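Local coordinates for exoglucanase A (Cellulomonas fimi, PDB 7CBD), which hydrolyses 1,4-beta-glucosidic linkages of cellulose with inversion of anomeric configuration, releasing cellobiose, through its glycosyl hydrolase family 6 catalytic domain, at residues Asp35-Val45 against Val424-Thr435; Phe89-Pro97 against Tyr124-Leu132. All blocks are in the same frame, centred on the assembly; numbering follows the deposited sequence.

Overall arrangement
The two contacts lie in the catalytic domain with centres about 33 Å apart and share no helix or strand; their nearest atoms are about 13 Å apart. Contact 2 is buried: strand 87-93 of the mostly parallel sheet packs on helix 114-132 through leucines, isoleucines and a tyrosine ring, with one direct hydrogen bond, and its strand leads toward the predicted catalytic aspartates. Contact 1 is partly buried and farther from the centre of the chain. There the segment that follows helix 417-425 runs back over helix 36-45, so residues from near the two ends of the chain meet; hydroxyls, an arginine and a water bind backbone groups on its outer side, while aliphatic side chains pack beneath.

Contact 1: Asp35-Val45 against Val424-Thr435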
loop_
_atom_site.group_PDB
_atom_site.type_symbol
_atom_site.label_atom_id
_atom_site.label_comp_id
_atom_site.label_asym_id
_atom_site.label_seq_id
_atom_site.Cartn_x
_atom_site.Cartn_y
_atom_site.Cartn_z
ATOM N N ASP A 35 3.342 -27.315 11.589
ATOM C CA ASP A 35 1.959 -26.889 11.386
ATOM C C ASP A 35 1.674 -26.987 9.891
ATOM O O ASP A 35 1.608 -25.972 9.184
ATOM C CB ASP A 35 1.771 -25.465 11.912
ATOM C CG ASP A 35 0.318 -25.032 11.966
ATOM O OD1 ASP A 35 -0.541 -25.698 11.360
ATOM O OD2 ASP A 35 0.033 -24.000 12.613
ATOM N N PRO A 36 1.513 -28.212 9.372
ATOM C CA PRO A 36 1.458 -28.382 7.907
ATOM C C PRO A 36 0.304 -27.665 7.238
ATOM O O PRO A 36 0.449 -27.244 6.083
ATOM C CB PRO A 36 1.391 -29.905 7.717
ATOM C CG PRO A 36 1.021 -30.461 9.070
ATOM C CD PRO A 36 1.569 -29.502 10.084
ATOM N N ALA A 37 -0.834 -27.506 7.914
ATOM C CA ALA A 37 -1.943 -26.776 7.305
ATOM C C ALA A 37 -1.578 -25.311 7.104
ATOM O O ALA A 37 -1.933 -24.709 6.085
ATOM C CB ALA A 37 -3.199 -26.899 8.164
ATOM N N LEU A 38 -0.871 -24.719 8.064
ATOM C CA LEU A 38 -0.435 -23.340 7.905
ATOM C C LEU A 38 0.613 -23.230 6.806
ATOM O O LEU A 38 0.567 -22.303 5.987
ATOM C CB LEU A 38 0.114 -22.828 9.234
ATOM C CG LEU A 38 0.698 -21.419 9.220
ATOM C CD1 LEU A 38 -0.406 -20.432 8.867
ATOM C CD2 LEU A 38 1.311 -21.110 10.574
ATOM N N ALA A 39 1.549 -24.182 6.755
ATOM C CA ALA A 39 2.523 -24.205 5.668
ATOM C C ALA A 39 1.837 -24.226 4.307
ATOM O O ALA A 39 2.271 -23.540 3.376
ATOM C CB ALA A 39 3.453 -25.409 5.822
ATOM N N ALA A 40 0.769 -25.020 4.169
ATOM C CA ALA A 40 0.068 -25.112 2.889
ATOM C C ALA A 40 -0.558 -23.775 2.496
ATOM O O ALA A 40 -0.552 -23.396 1.316
ATOM C CB ALA A 40 -0.989 -26.218 2.954
ATOM N N LYS A 41 -1.114 -23.049 3.472
ATOM C CA LYS A 41 -1.660 -21.723 3.188
ATOM C C LYS A 41 -0.563 -20.755 2.762
ATOM O O LYS A 41 -0.746 -19.966 1.828
ATOM C CB LYS A 41 -2.370 -21.175 4.424
ATOM C CG LYS A 41 -3.648 -21.897 4.815
ATOM C CD LYS A 41 -4.193 -21.264 6.092
ATOM C CE LYS A 41 -5.604 -21.698 6.424
ATOM N NZ LYS A 41 -6.113 -20.936 7.602
ATOM N N MET A 42 0.587 -20.803 3.441
ATOM C CA MET A 42 1.711 -19.963 3.038
ATOM C C MET A 42 2.137 -20.266 1.606
ATOM O O MET A 42 2.433 -19.346 0.837
ATOM C CB MET A 42 2.879 -20.131 4.008
ATOM C CG MET A 42 2.583 -19.627 5.405
ATOM S SD MET A 42 4.041 -19.743 6.462
ATOM C CE MET A 42 3.498 -18.803 7.887
ATOM N N ARG A 43 2.143 -21.546 1.216
ATOM C CA ARG A 43 2.494 -21.877 -0.161
ATOM C C ARG A 43 1.528 -21.239 -1.156
ATOM O O ARG A 43 1.943 -20.785 -2.225
ATOM C CB ARG A 43 2.579 -23.391 -0.343
ATOM C CG ARG A 43 3.748 -24.011 0.420
ATOM C CD ARG A 43 4.021 -25.446 0.006
ATOM N NE ARG A 43 2.903 -26.341 0.299
ATOM C CZ ARG A 43 2.786 -27.064 1.412
ATOM N NH1 ARG A 43 3.706 -26.996 2.370
ATOM N NH2 ARG A 43 1.734 -27.857 1.571
ATOM N N THR A 44 0.237 -21.175 -0.815
ATOM C CA THR A 44 -0.716 -20.481 -1.681
ATOM C C THR A 44 -0.374 -19.002 -1.804
ATOM O O THR A 44 -0.427 -18.431 -2.900
ATOM C CB THR A 44 -2.133 -20.649 -1.137
ATOM O OG1 THR A 44 -2.443 -22.042 -1.077
ATOM C CG2 THR A 44 -3.149 -19.935 -2.031
ATOM N N VAL A 45 -0.012 -18.367 -0.690
ATOM C CA VAL A 45 0.338 -16.949 -0.712
ATOM C C VAL A 45 1.506 -16.690 -1.657
ATOM O O VAL A 45 1.542 -15.666 -2.356
ATOM C CB VAL A 45 0.625 -16.471 0.722
ATOM C CG1 VAL A 45 1.225 -15.068 0.737
ATOM C CG2 VAL A 45 -0.644 -16.514 1.557
ATOM N N VAL A 424 -1.144 -14.616 7.829
ATOM C CA VAL A 424 -1.759 -15.759 7.161
ATOM C C VAL A 424 -2.889 -16.339 8.007
ATOM O O VAL A 424 -3.989 -16.601 7.506
ATOM C CB VAL A 424 -0.689 -16.808 6.808
ATOM C CG1 VAL A 424 -1.328 -18.049 6.194
ATOM C CG2 VAL A 424 0.330 -16.214 5.854
ATOM N N LYS A 425 -2.645 -16.524 9.309
ATOM C CA LYS A 425 -3.688 -17.035 10.196
ATOM C C LYS A 425 -4.925 -16.151 10.162
ATOM O O LYS A 425 -6.053 -16.645 10.241
ATOM C CB LYS A 425 -3.166 -17.103 11.626
ATOM C CG LYS A 425 -2.201 -18.230 11.901
ATOM C CD LYS A 425 -1.760 -18.145 13.357
ATOM C CE LYS A 425 -1.241 -19.455 13.881
ATOM N NZ LYS A 425 -0.057 -19.916 13.137
ATOM N N ASN A 426 -4.732 -14.835 10.067
ATOM C CA ASN A 426 -5.827 -13.881 10.177
ATOM C C ASN A 426 -6.330 -13.402 8.825
ATOM O O ASN A 426 -6.994 -12.363 8.749
ATOM C CB ASN A 426 -5.426 -12.698 11.059
ATOM C CG ASN A 426 -5.330 -13.071 12.523
ATOM O OD1 ASN A 426 -5.576 -14.218 12.901
ATOM N ND2 ASN A 426 -4.972 -12.104 13.362
ATOM N N ALA A 427 -6.046 -14.138 7.760
ATOM C CA ALA A 427 -6.482 -13.710 6.441
ATOM C C ALA A 427 -8.003 -13.706 6.348
ATOM O O ALA A 427 -8.684 -14.565 6.916
ATOM C CB ALA A 427 -5.912 -14.640 5.380
ATOM N N TYR A 428 -8.533 -12.714 5.644
ATOM C CA TYR A 428 -9.938 -12.696 5.264
ATOM C C TYR A 428 -10.042 -12.127 3.854
ATOM O O TYR A 428 -9.654 -10.973 3.638
ATOM C CB TYR A 428 -10.793 -11.869 6.223
ATOM C CG TYR A 428 -12.260 -12.028 5.912
ATOM C CD1 TYR A 428 -12.999 -13.055 6.481
ATOM C CD2 TYR A 428 -12.900 -11.179 5.009
ATOM C CE1 TYR A 428 -14.339 -13.221 6.179
ATOM C CE2 TYR A 428 -14.242 -11.340 4.698
ATOM C CZ TYR A 428 -14.955 -12.362 5.289
ATOM O OH TYR A 428 -16.290 -12.538 5.002
ATOM N N PRO A 429 -10.571 -12.885 2.874
ATOM C CA PRO A 429 -11.088 -14.259 2.985
ATOM C C PRO A 429 -10.037 -15.262 3.454
ATOM O O PRO A 429 -8.834 -15.003 3.375
ATOM C CB PRO A 429 -11.514 -14.586 1.552
ATOM C CG PRO A 429 -11.765 -13.255 0.911
ATOM C CD PRO A 429 -10.773 -12.324 1.524
ATOM N N VAL A 430 -10.502 -16.392 3.989
ATOM C CA VAL A 430 -9.568 -17.430 4.383
ATOM C C VAL A 430 -8.752 -17.871 3.173
ATOM O O VAL A 430 -9.162 -17.726 2.013
ATOM C CB VAL A 430 -10.275 -18.625 5.043
ATOM C CG1 VAL A 430 -10.965 -18.187 6.327
ATOM C CG2 VAL A 430 -11.270 -19.264 4.074
ATOM N N ILE A 431 -7.569 -18.400 3.449
ATOM C CA ILE A 431 -6.677 -18.892 2.409
ATOM C C ILE A 431 -6.790 -20.408 2.343
ATOM O O ILE A 431 -6.777 -21.084 3.376
ATOM C CB ILE A 431 -5.231 -18.453 2.692
ATOM C CG1 ILE A 431 -5.118 -16.922 2.647
ATOM C CG2 ILE A 431 -4.266 -19.105 1.712
ATOM C CD1 ILE A 431 -3.833 -16.405 3.278
ATOM N N GLY A 432 -6.910 -20.942 1.131
ATOM C CA GLY A 432 -6.835 -22.376 0.929
ATOM C C GLY A 432 -5.392 -22.832 0.788
ATOM O O GLY A 432 -4.523 -22.066 0.411
ATOM N N GLY A 433 -5.144 -24.098 1.103
ATOM C CA GLY A 433 -3.792 -24.625 1.029
ATOM C C GLY A 433 -3.426 -25.138 -0.354
ATOM O O GLY A 433 -4.275 -25.559 -1.138
ATOM N N THR A 434 -2.128 -25.088 -0.652
ATOM C CA THR A 434 -1.552 -25.663 -1.863
ATOM C C THR A 434 -0.568 -26.743 -1.443
ATOM O O THR A 434 0.250 -26.519 -0.544
ATOM C CB THR A 434 -0.809 -24.590 -2.677
ATOM O OG1 THR A 434 -1.736 -23.602 -3.133
ATOM C CG2 THR A 434 -0.117 -25.216 -3.882
ATOM N N THR A 435 -0.642 -27.906 -2.089
ATOM C CA THR A 435 0.214 -29.042 -1.756
ATOM C C THR A 435 0.881 -29.549 -3.026
ATOM O O THR A 435 0.175 -29.915 -3.990
ATOM C CB THR A 435 -0.607 -30.150 -1.096
ATOM O OG1 THR A 435 -1.198 -29.642 0.104
ATOM C CG2 THR A 435 0.272 -31.354 -0.761
HETATM O O HOH W 1 -6.244 -18.043 6.379
#
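Helix 36-45 is crossed by the extended chain after helix 417-425, which comes as close as 4.2 Å between Lys41 CA and Gly433 CA and donates Thr434 N to Ala40 O (3.0 Å). That oxygen also takes the helical bond from Thr44 N, the two donors arriving from opposite faces of its carbonyl plane. Gly433 suits its place, since a CB there would run into Ala40 CB. Thr44 OG1, anti to its carbonyl carbon (chi1 -59°), gives its proton to Gly432 O at 2.6 Å and accepts from Thr434 OG1 at 2.7 Å. Arg43, its chain bent at chi3, turns its guanidinium edge to Thr434 O, gripped by NE (2.8 Å) and NH2 (2.9 Å). A leucine in its place has neither nitrogen, and Thr434 O would probably lose its grip on the helix. In this family 6 catalytic domain the contact ties a C-terminal segment to an early helix, away from the predicted catalytic aspartates. Beneath the polar layer, Val45 CG2 meets Ile431 CD1 at 3.6 Å, and Val424 CG1 touches both Leu38 CD1 and Lys41 CB. The extended Lys41 chain passes Ile431 O, and its NZ donates to a water that links Val424 O and Ile431 N.

Contact 2: Phe89-Pro97 against Tyr124-Leu132; sequences FNLVIYDLP and YIDPIADLL
Tyr124 of helix 114-132 reaches across to the end of strand 87-93, in a helix-on-sheet layer of the distorted, parallel-stranded alpha/beta barrel of glycosyl hydrolase family 6. Strand and helix run nearly antiparallel, at 163° with axes 11.4 Å apart, as expected where a helix returns along a parallel sheet. From CB, which points toward the strand, the tyrosine extends with CG anti to the backbone N (chi1 -178°), and the ring is carried in between two side chains. Over the centre of one face sits Asp95 CB, a CH-pi contact 3.5 Å from the centroid; the carboxylate is steeply inclined to the ring, and Asp95 OD2 lies 3.6 Å from Tyr124 CD1. Ile128 CD1 lies against the opposite face, nearer the rim. Farther out, CE2 meets Ile93 CG2 at the ring edge, and that methyl also touches Ile125 CD1. At the tip, OH accepts a nearly straight bond from Tyr94 N and is also hydrogen-bonded to Met54 O of the adjacent strand 52-54. Tyrosine suits this place because its ring packs against aliphatic carbons on both faces and at its edge while its hydroxyl meets backbone polar groups where the strand ends. The CB of Tyr94 points away from the helix, and its side chain lies about 5 Å from that of Asp149, the predicted proton donor. Branched and long aliphatic residues continue the packing: Ile93 CD1 approaches Ile128 CG2, and Leu91 and Leu132 meet tip to tip, CD1 to CD1, at 3.9 Å.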
loop_
_atom_site.group_PDB
_atom_site.type_symbol
_atom_site.label_atom_id
_atom_site.label_comp_id
_atom_site.label_asym_id
_atom_site.label_seq_id
_atom_site.Cartn_x
_atom_site.Cartn_y
_atom_site.Cartn_z
ATOM N N PHE A 89 3.305 -5.284 -14.408
ATOM C CA PHE A 89 4.370 -5.315 -13.421
ATOM C C PHE A 89 4.147 -4.147 -12.468
ATOM O O PHE A 89 4.185 -2.989 -12.890
ATOM C CB PHE A 89 5.711 -5.192 -14.151
ATOM C CG PHE A 89 6.884 -4.955 -13.245
ATOM C CD1 PHE A 89 7.194 -5.859 -12.247
ATOM C CD2 PHE A 89 7.678 -3.826 -13.386
ATOM C CE1 PHE A 89 8.273 -5.645 -11.407
ATOM C CE2 PHE A 89 8.756 -3.612 -12.559
ATOM C CZ PHE A 89 9.054 -4.525 -11.564
ATOM N N ASN A 90 3.875 -4.449 -11.197
ATOM C CA ASN A 90 3.673 -3.409 -10.191
ATOM C C ASN A 90 5.015 -2.947 -9.639
ATOM O O ASN A 90 5.786 -3.755 -9.115
ATOM C CB ASN A 90 2.807 -3.934 -9.051
ATOM C CG ASN A 90 1.381 -4.176 -9.477
ATOM O OD1 ASN A 90 0.615 -3.233 -9.655
ATOM N ND2 ASN A 90 1.017 -5.442 -9.645
ATOM N N LEU A 91 5.270 -1.642 -9.728
ATOM C CA LEU A 91 6.539 -1.036 -9.352
ATOM C C LEU A 91 6.231 0.134 -8.430
ATOM O O LEU A 91 5.352 0.943 -8.739
ATOM C CB LEU A 91 7.173 -0.486 -10.625
ATOM C CG LEU A 91 8.685 -0.432 -10.889
ATOM C CD1 LEU A 91 9.065 0.812 -11.701
ATOM C CD2 LEU A 91 9.548 -0.583 -9.683
ATOM N N VAL A 92 6.937 0.242 -7.306
ATOM C CA VAL A 92 6.716 1.348 -6.374
ATOM C C VAL A 92 7.861 2.346 -6.475
ATOM O O VAL A 92 9.031 1.994 -6.267
ATOM C CB VAL A 92 6.527 0.885 -4.925
ATOM C CG1 VAL A 92 5.975 2.045 -4.093
ATOM C CG2 VAL A 92 5.589 -0.306 -4.870
ATOM N N ILE A 93 7.499 3.590 -6.778
ATOM C CA ILE A 93 8.408 4.725 -6.820
ATOM C C ILE A 93 8.338 5.370 -5.436
ATOM O O ILE A 93 7.274 5.843 -5.021
ATOM C CB ILE A 93 7.952 5.708 -7.913
ATOM C CG1 ILE A 93 7.799 4.990 -9.260
ATOM C CG2 ILE A 93 8.889 6.899 -8.015
ATOM C CD1 ILE A 93 9.067 4.338 -9.769
ATOM N N TYR A 94 9.446 5.345 -4.691
ATOM C CA TYR A 94 9.385 5.661 -3.263
ATOM C C TYR A 94 10.736 6.146 -2.759
ATOM O O TYR A 94 11.398 5.454 -1.975
ATOM C CB TYR A 94 8.937 4.425 -2.467
ATOM C CG TYR A 94 8.608 4.642 -0.995
ATOM C CD1 TYR A 94 7.835 5.716 -0.574
ATOM C CD2 TYR A 94 9.036 3.730 -0.036
ATOM C CE1 TYR A 94 7.520 5.897 0.774
ATOM C CE2 TYR A 94 8.726 3.895 1.297
ATOM C CZ TYR A 94 7.966 4.976 1.698
ATOM O OH TYR A 94 7.663 5.119 3.036
ATOM N N ASP A 95 11.152 7.347 -3.185
ATOM C CA ASP A 95 12.416 7.873 -2.682
ATOM C C ASP A 95 12.468 9.397 -2.675
ATOM O O ASP A 95 13.556 9.968 -2.813
ATOM C CB ASP A 95 13.607 7.298 -3.464
ATOM C CG ASP A 95 14.893 7.286 -2.655
ATOM O OD1 ASP A 95 14.847 7.391 -1.405
ATOM O OD2 ASP A 95 15.957 7.146 -3.292
ATOM N N LEU A 96 11.336 10.072 -2.457
ATOM C CA LEU A 96 11.332 11.531 -2.531
ATOM C C LEU A 96 12.306 12.137 -1.525
ATOM O O LEU A 96 12.513 11.593 -0.431
ATOM C CB LEU A 96 9.951 12.099 -2.224
ATOM C CG LEU A 96 8.987 12.136 -3.399
ATOM C CD1 LEU A 96 7.586 12.381 -2.902
ATOM C CD2 LEU A 96 9.374 13.176 -4.429
ATOM N N PRO A 97 12.894 13.287 -1.850
ATOM C CA PRO A 97 13.606 14.054 -0.819
ATOM C C PRO A 97 12.665 14.336 0.343
ATOM O O PRO A 97 11.495 14.662 0.144
ATOM C CB PRO A 97 14.003 15.348 -1.548
ATOM C CG PRO A 97 13.968 14.980 -3.009
ATOM C CD PRO A 97 12.851 13.996 -3.141
ATOM N N TYR A 124 17.838 8.543 -9.296
ATOM C CA TYR A 124 16.715 7.675 -8.958
ATOM C C TYR A 124 15.720 7.607 -10.114
ATOM O O TYR A 124 15.594 6.554 -10.748
ATOM C CB TYR A 124 16.085 8.110 -7.627
ATOM C CG TYR A 124 14.944 7.214 -7.214
ATOM C CD1 TYR A 124 15.180 5.960 -6.653
ATOM C CD2 TYR A 124 13.628 7.613 -7.408
ATOM C CE1 TYR A 124 14.119 5.115 -6.304
ATOM C CE2 TYR A 124 12.565 6.780 -7.064
ATOM C CZ TYR A 124 12.817 5.536 -6.513
ATOM O OH TYR A 124 11.760 4.717 -6.181
ATOM N N ILE A 125 15.026 8.702 -10.435
ATOM C CA ILE A 125 14.031 8.648 -11.504
ATOM C C ILE A 125 14.685 8.355 -12.854
ATOM O O ILE A 125 14.211 7.505 -13.617
ATOM C CB ILE A 125 13.177 9.929 -11.544
ATOM C CG1 ILE A 125 12.346 10.083 -10.263
ATOM C CG2 ILE A 125 12.272 9.923 -12.774
ATOM C CD1 ILE A 125 11.375 8.954 -9.988
ATOM N N ASP A 126 15.761 9.071 -13.192
ATOM C CA ASP A 126 16.336 8.890 -14.528
ATOM C C ASP A 126 16.742 7.448 -14.807
ATOM O O ASP A 126 16.374 6.924 -15.873
ATOM C CB ASP A 126 17.490 9.867 -14.790
ATOM C CG ASP A 126 17.022 11.283 -15.082
ATOM O OD1 ASP A 126 15.796 11.525 -15.152
ATOM O OD2 ASP A 126 17.902 12.162 -15.230
ATOM N N PRO A 127 17.481 6.752 -13.931
ATOM C CA PRO A 127 17.831 5.357 -14.253
ATOM C C PRO A 127 16.635 4.428 -14.276
ATOM O O PRO A 127 16.619 3.475 -15.063
ATOM C CB PRO A 127 18.838 4.967 -13.160
ATOM C CG PRO A 127 19.322 6.260 -12.591
ATOM C CD PRO A 127 18.204 7.238 -12.740
ATOM N N ILE A 128 15.629 4.663 -13.436
ATOM C CA ILE A 128 14.424 3.845 -13.507
ATOM C C ILE A 128 13.727 4.040 -14.853
ATOM O O ILE A 128 13.390 3.073 -15.546
ATOM C CB ILE A 128 13.499 4.145 -12.316
ATOM C CG1 ILE A 128 14.113 3.611 -11.018
ATOM C CG2 ILE A 128 12.130 3.543 -12.557
ATOM C CD1 ILE A 128 13.401 4.084 -9.777
ATOM N N ALA A 129 13.521 5.299 -15.250
ATOM C CA ALA A 129 12.871 5.581 -16.528
ATOM C C ALA A 129 13.684 5.035 -17.697
ATOM O O ALA A 129 13.119 4.542 -18.679
ATOM C CB ALA A 129 12.656 7.085 -16.680
ATOM N N ASP A 130 15.014 5.112 -17.609
ATOM C CA ASP A 130 15.861 4.593 -18.679
ATOM C C ASP A 130 15.657 3.095 -18.861
ATOM O O ASP A 130 15.667 2.588 -19.989
ATOM C CB ASP A 130 17.324 4.901 -18.358
ATOM C CG ASP A 130 18.257 4.603 -19.510
ATOM O OD1 ASP A 130 17.786 4.549 -20.660
ATOM O OD2 ASP A 130 19.466 4.426 -19.256
ATOM N N LEU A 131 15.484 2.368 -17.762
ATOM C CA LEU A 131 15.211 0.942 -17.871
ATOM C C LEU A 131 13.803 0.699 -18.400
ATOM O O LEU A 131 13.603 -0.120 -19.305
ATOM C CB LEU A 131 15.401 0.271 -16.512
ATOM C CG LEU A 131 16.793 -0.296 -16.230
ATOM C CD1 LEU A 131 16.949 -0.654 -14.758
ATOM C CD2 LEU A 131 17.068 -1.506 -17.119
ATOM N N LEU A 132 12.813 1.414 -17.856
ATOM C CA LEU A 132 11.427 1.175 -18.245
ATOM C C LEU A 132 11.176 1.490 -19.711
ATOM O O LEU A 132 10.307 0.870 -20.331
ATOM C CB LEU A 132 10.490 2.014 -17.389
ATOM C CG LEU A 132 10.428 1.661 -15.904
ATOM C CD1 LEU A 132 9.492 2.612 -15.184
ATOM C CD2 LEU A 132 9.985 0.214 -15.707
#